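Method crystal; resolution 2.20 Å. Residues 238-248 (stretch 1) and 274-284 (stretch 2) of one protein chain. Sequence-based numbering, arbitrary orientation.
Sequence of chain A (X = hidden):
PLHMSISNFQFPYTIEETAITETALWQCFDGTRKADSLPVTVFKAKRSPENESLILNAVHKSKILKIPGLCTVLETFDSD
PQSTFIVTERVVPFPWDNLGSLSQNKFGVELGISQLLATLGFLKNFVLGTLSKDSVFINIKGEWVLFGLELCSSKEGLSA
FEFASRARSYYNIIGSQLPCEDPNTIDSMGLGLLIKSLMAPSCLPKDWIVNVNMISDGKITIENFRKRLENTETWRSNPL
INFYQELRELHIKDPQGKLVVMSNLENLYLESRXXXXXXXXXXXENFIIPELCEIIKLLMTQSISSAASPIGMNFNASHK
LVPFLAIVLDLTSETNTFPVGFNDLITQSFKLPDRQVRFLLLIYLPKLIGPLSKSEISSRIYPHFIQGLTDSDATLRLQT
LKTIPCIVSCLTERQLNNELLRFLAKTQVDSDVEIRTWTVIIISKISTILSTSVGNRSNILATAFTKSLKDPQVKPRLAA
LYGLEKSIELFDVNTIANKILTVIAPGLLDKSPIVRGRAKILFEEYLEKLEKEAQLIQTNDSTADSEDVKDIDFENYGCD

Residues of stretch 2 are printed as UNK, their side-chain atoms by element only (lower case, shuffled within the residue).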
# COMPACT_ATOMS: atom_id res chain seq x y z
N ASN A 238 11.53 -11.13 19.22
CA ASN A 238 10.59 -10.66 18.23
C ASN A 238 10.83 -9.17 18.01
O ASN A 238 10.56 -8.36 18.89
CB ASN A 238 9.18 -10.95 18.71
CG ASN A 238 8.16 -10.65 17.65
OD1 ASN A 238 8.27 -9.68 16.92
ND2 ASN A 238 7.16 -11.50 17.55
N PRO A 239 11.37 -8.80 16.85
CA PRO A 239 11.67 -7.42 16.52
C PRO A 239 10.38 -6.61 16.27
O PRO A 239 10.41 -5.39 16.34
CB PRO A 239 12.47 -7.53 15.22
CG PRO A 239 12.06 -8.84 14.61
CD PRO A 239 11.68 -9.73 15.73
N LEU A 240 9.28 -7.26 15.95
CA LEU A 240 8.04 -6.52 15.75
C LEU A 240 7.43 -6.16 17.12
O LEU A 240 6.89 -5.12 17.27
CB LEU A 240 7.05 -7.30 14.89
CG LEU A 240 7.43 -7.40 13.41
CD1 LEU A 240 6.30 -8.03 12.61
CD2 LEU A 240 7.82 -6.05 12.80
N ILE A 241 7.58 -7.01 18.12
CA ILE A 241 7.05 -6.69 19.42
C ILE A 241 7.69 -5.38 19.96
O ILE A 241 6.99 -4.45 20.39
CB ILE A 241 7.23 -7.86 20.40
CG1 ILE A 241 6.25 -8.96 20.01
CG2 ILE A 241 6.97 -7.40 21.84
CD1 ILE A 241 6.24 -10.13 20.96
N ASN A 242 9.03 -5.30 19.86
CA ASN A 242 9.75 -4.09 20.26
C ASN A 242 9.43 -2.90 19.35
O ASN A 242 9.25 -1.78 19.80
CB ASN A 242 11.26 -4.33 20.27
CG ASN A 242 11.68 -5.43 21.27
OD1 ASN A 242 11.77 -6.61 20.91
ND2 ASN A 242 11.90 -5.03 22.53
N PHE A 243 9.39 -3.12 18.06
CA PHE A 243 9.18 -1.97 17.20
C PHE A 243 7.78 -1.32 17.42
O PHE A 243 7.63 -0.10 17.43
CB PHE A 243 9.49 -2.31 15.77
CG PHE A 243 9.17 -1.23 14.82
CD1 PHE A 243 9.97 -0.10 14.75
CD2 PHE A 243 8.01 -1.29 14.06
CE1 PHE A 243 9.63 0.91 13.90
CE2 PHE A 243 7.68 -0.29 13.18
CZ PHE A 243 8.50 0.82 13.11
N TYR A 244 6.79 -2.17 17.64
CA TYR A 244 5.47 -1.76 17.86
C TYR A 244 5.37 -0.87 19.14
O TYR A 244 4.68 0.10 19.15
CB TYR A 244 4.61 -3.01 17.97
CG TYR A 244 3.20 -2.72 18.40
CD1 TYR A 244 2.30 -2.09 17.53
CD2 TYR A 244 2.77 -3.04 19.68
CE1 TYR A 244 1.01 -1.81 17.91
CE2 TYR A 244 1.48 -2.78 20.08
CZ TYR A 244 0.61 -2.15 19.17
OH TYR A 244 -0.68 -1.89 19.51
N GLN A 245 6.07 -1.23 20.19
CA GLN A 245 6.13 -0.41 21.36
C GLN A 245 6.69 1.01 21.10
O GLN A 245 6.15 1.98 21.65
CB GLN A 245 6.90 -1.13 22.49
CG GLN A 245 6.96 -0.35 23.78
CD GLN A 245 7.91 -0.93 24.81
OE1 GLN A 245 8.10 -2.16 24.89
NE2 GLN A 245 8.52 -0.06 25.62
N GLU A 246 7.76 1.11 20.29
CA GLU A 246 8.30 2.39 19.85
C GLU A 246 7.24 3.17 19.08
O GLU A 246 7.02 4.35 19.35
CB GLU A 246 9.50 2.20 18.90
CG GLU A 246 10.81 1.80 19.51
CD GLU A 246 11.85 1.52 18.44
OE1 GLU A 246 12.47 2.46 17.91
OE2 GLU A 246 12.07 0.33 18.12
N LEU A 247 6.59 2.49 18.14
CA LEU A 247 5.62 3.09 17.28
C LEU A 247 4.48 3.71 18.07
O LEU A 247 4.14 4.89 17.86
CB LEU A 247 5.06 2.04 16.34
CG LEU A 247 4.65 2.48 14.94
CD1 LEU A 247 5.73 3.33 14.28
CD2 LEU A 247 4.40 1.19 14.13
N ARG A 248 3.90 2.93 18.97
CA ARG A 248 2.83 3.37 19.85
C ARG A 248 3.17 4.59 20.69
O ARG A 248 2.26 5.28 21.08
CB ARG A 248 2.53 2.31 20.89
CG ARG A 248 1.28 1.51 20.67
CD ARG A 248 1.45 0.29 21.57
NE ARG A 248 0.45 0.19 22.61
CZ ARG A 248 0.57 -0.56 23.70
NH1 ARG A 248 -0.43 -0.61 24.58
NH2 ARG A 248 1.68 -1.26 23.93
N UNK A 274 11.54 -9.32 5.15
CA UNK A 274 10.43 -10.31 5.25
C UNK A 274 9.53 -10.07 6.45
O UNK A 274 8.33 -10.48 6.48
o UNK A 274 13.94 -11.80 7.60
c UNK A 274 10.99 -11.80 5.21
c UNK A 274 13.23 -11.59 6.57
c UNK A 274 11.86 -12.27 6.41
o UNK A 274 13.66 -10.83 5.67
N UNK A 275 10.04 -9.40 7.48
CA UNK A 275 9.22 -9.31 8.67
C UNK A 275 8.02 -8.35 8.45
O UNK A 275 7.08 -8.39 9.18
c UNK A 275 10.38 -7.44 9.90
c UNK A 275 11.17 -9.95 10.19
c UNK A 275 10.00 -8.95 9.94
c UNK A 275 10.99 -6.97 11.21
N UNK A 276 8.02 -7.61 7.38
CA UNK A 276 6.90 -6.73 7.08
C UNK A 276 5.96 -7.35 6.03
O UNK A 276 5.06 -6.66 5.51
c UNK A 276 9.69 -4.66 7.44
c UNK A 276 8.30 -4.70 7.60
c UNK A 276 10.51 -4.02 8.37
c UNK A 276 8.56 -3.50 9.69
c UNK A 276 9.94 -3.44 9.50
c UNK A 276 7.74 -4.12 8.73
c UNK A 276 7.44 -5.38 6.60
N UNK A 277 6.09 -8.64 5.77
CA UNK A 277 5.18 -9.28 4.76
C UNK A 277 4.28 -10.20 5.48
O UNK A 277 4.65 -10.68 6.54
c UNK A 277 7.35 -10.16 1.65
n UNK A 277 10.11 -10.30 1.14
c UNK A 277 9.41 -9.29 0.61
c UNK A 277 6.82 -9.33 2.81
c UNK A 277 5.96 -10.12 3.76
n UNK A 277 8.10 -9.23 0.80
n UNK A 277 10.02 -8.37 -0.15
N UNK A 278 3.09 -10.45 4.92
CA UNK A 278 2.12 -11.39 5.50
C UNK A 278 1.70 -10.94 6.88
O UNK A 278 1.41 -11.76 7.74
c UNK A 278 2.70 -12.81 5.59
c UNK A 278 3.05 -13.37 4.23
o UNK A 278 4.21 -13.58 3.93
n UNK A 278 2.06 -13.54 3.38
N UNK A 279 1.66 -9.62 7.09
CA UNK A 279 1.08 -9.10 8.34
C UNK A 279 -0.42 -8.83 8.19
O UNK A 279 -0.91 -8.60 7.07
c UNK A 279 3.36 -8.79 10.34
c UNK A 279 3.88 -6.60 9.27
c UNK A 279 1.80 -7.81 8.69
c UNK A 279 3.27 -7.98 9.06
N UNK A 280 -1.18 -8.84 9.28
CA UNK A 280 -2.59 -8.35 9.17
C UNK A 280 -2.67 -6.94 8.61
O UNK A 280 -1.88 -6.06 9.00
o UNK A 280 -2.58 -8.21 11.61
c UNK A 280 -3.42 -8.44 10.47
c UNK A 280 -4.07 -9.84 10.57
N UNK A 281 -3.55 -6.74 7.62
CA UNK A 281 -3.67 -5.42 7.01
C UNK A 281 -3.93 -4.34 8.03
O UNK A 281 -4.66 -4.53 9.01
c UNK A 281 -4.89 -5.57 6.08
c UNK A 281 -5.52 -6.91 6.43
c UNK A 281 -4.36 -7.74 6.88
N UNK A 282 -3.31 -3.20 7.82
CA UNK A 282 -3.60 -2.03 8.65
C UNK A 282 -2.37 -1.44 9.22
O UNK A 282 -2.23 -0.22 9.15
N UNK A 283 -1.44 -2.28 9.74
CA UNK A 283 -0.29 -1.70 10.45
C UNK A 283 0.64 -1.01 9.50
O UNK A 283 1.18 0.11 9.79
c UNK A 283 1.38 -1.75 12.14
c UNK A 283 0.54 -2.69 11.28
c UNK A 283 3.65 -3.94 12.37
se UNK A 283 2.58 -2.62 13.37
N UNK A 284 0.88 -1.64 8.37
CA UNK A 284 1.72 -1.02 7.37
C UNK A 284 1.00 0.17 6.71
O UNK A 284 1.55 1.29 6.67
c UNK A 284 3.92 -3.87 5.95
c UNK A 284 2.16 -2.01 6.28
c UNK A 284 3.16 -3.01 6.92
c UNK A 284 2.75 -1.23 5.10

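Position 274 carries three carbons, the third bearing two oxygens; this carboxylate lies out of reach of stretch 1, in a 3-10 segment, and the residue is Glu274. Position 275 has four carbons, forked at the first, with one arm two carbons long, and the end of that longer arm packs on Leu240 and Pro239. Such beta-branching with an ethyl arm identifies Ile275. Its CA-to-CB bond points toward the helix of stretch 1, and Ile275 CD1 lies 3.7 Å from Leu240 CD2 and 4.0 Å from Pro239 CG. The backbone comes close too, with Ile275 O 3.5 Å from Leu240 CD1.

At 276 a single carbon leads into a ring of six carbons without a hydroxyl, and the ring packs on Leu240; hence Phe276. Although its CA-to-CB bond runs sideways, the ring end comes nearer, and Phe276 CE1 approaches Leu240 CD2 at 4.1 Å. Position 277 extends three carbons, a nitrogen, and a carbon with two more nitrogens, the guanidinium of Arg277; it is exposed and touches a crystal neighbour. Arg277 N donates to Glu274 O at 3.0 Å, closing a turn. Position 278 shows two carbons, the second with one oxygen and one nitrogen, and touches nothing on stretch 1; so short an amide is that of Asn278.

Four carbons forked at the second, a tip of which meets Leu240, mark 279 as Leu279, and Leu279 CD2 lies 3.8 Å from Leu240 CD1. At 280 one carbon carries an oxygen and a carbon, giving Thr280, with its hydroxyl hydrogen-bonded elsewhere in the structure. Three carbons closing onto the backbone N make 281 Pro281, far from the helix. Position 282 has no side-chain atoms: Gly282, with phi/psi of 128/-45, at which a CB would jam against the preceding carbonyl O.

Position 283 is an unbranched run of two carbons, selenium and one carbon, and its selenium meets Tyr244 and Leu247; this is selenomethionine, Met283. Met283 SE lies 4.2 Å from Tyr244 CD1 and 4.3 Å from Leu247 CD2, and obliquely 5.5 Å from the centroid of the Tyr244 ring. Position 284, four carbons forked at the first with a two-carbon arm, is Ile284, buried but out of reach of stretch 1.

The contact is apolar, without a hydrogen bond across it, and buries 347 Å² in total. Leu240 is its hub, covered over 89 Å² and meeting Ile275, Phe276 and Leu279. One helical turn on, Tyr244 and then Leu247 receive Met283, so the contacts follow one side of the helix. That helix begins at a cap: Asn238 OD1 accepts from Ile241 N at 3.0 Å and, weakly, from Leu240 N at 2.8 Å.

Stretch 2 (274-284) EIFRNLTPGMI
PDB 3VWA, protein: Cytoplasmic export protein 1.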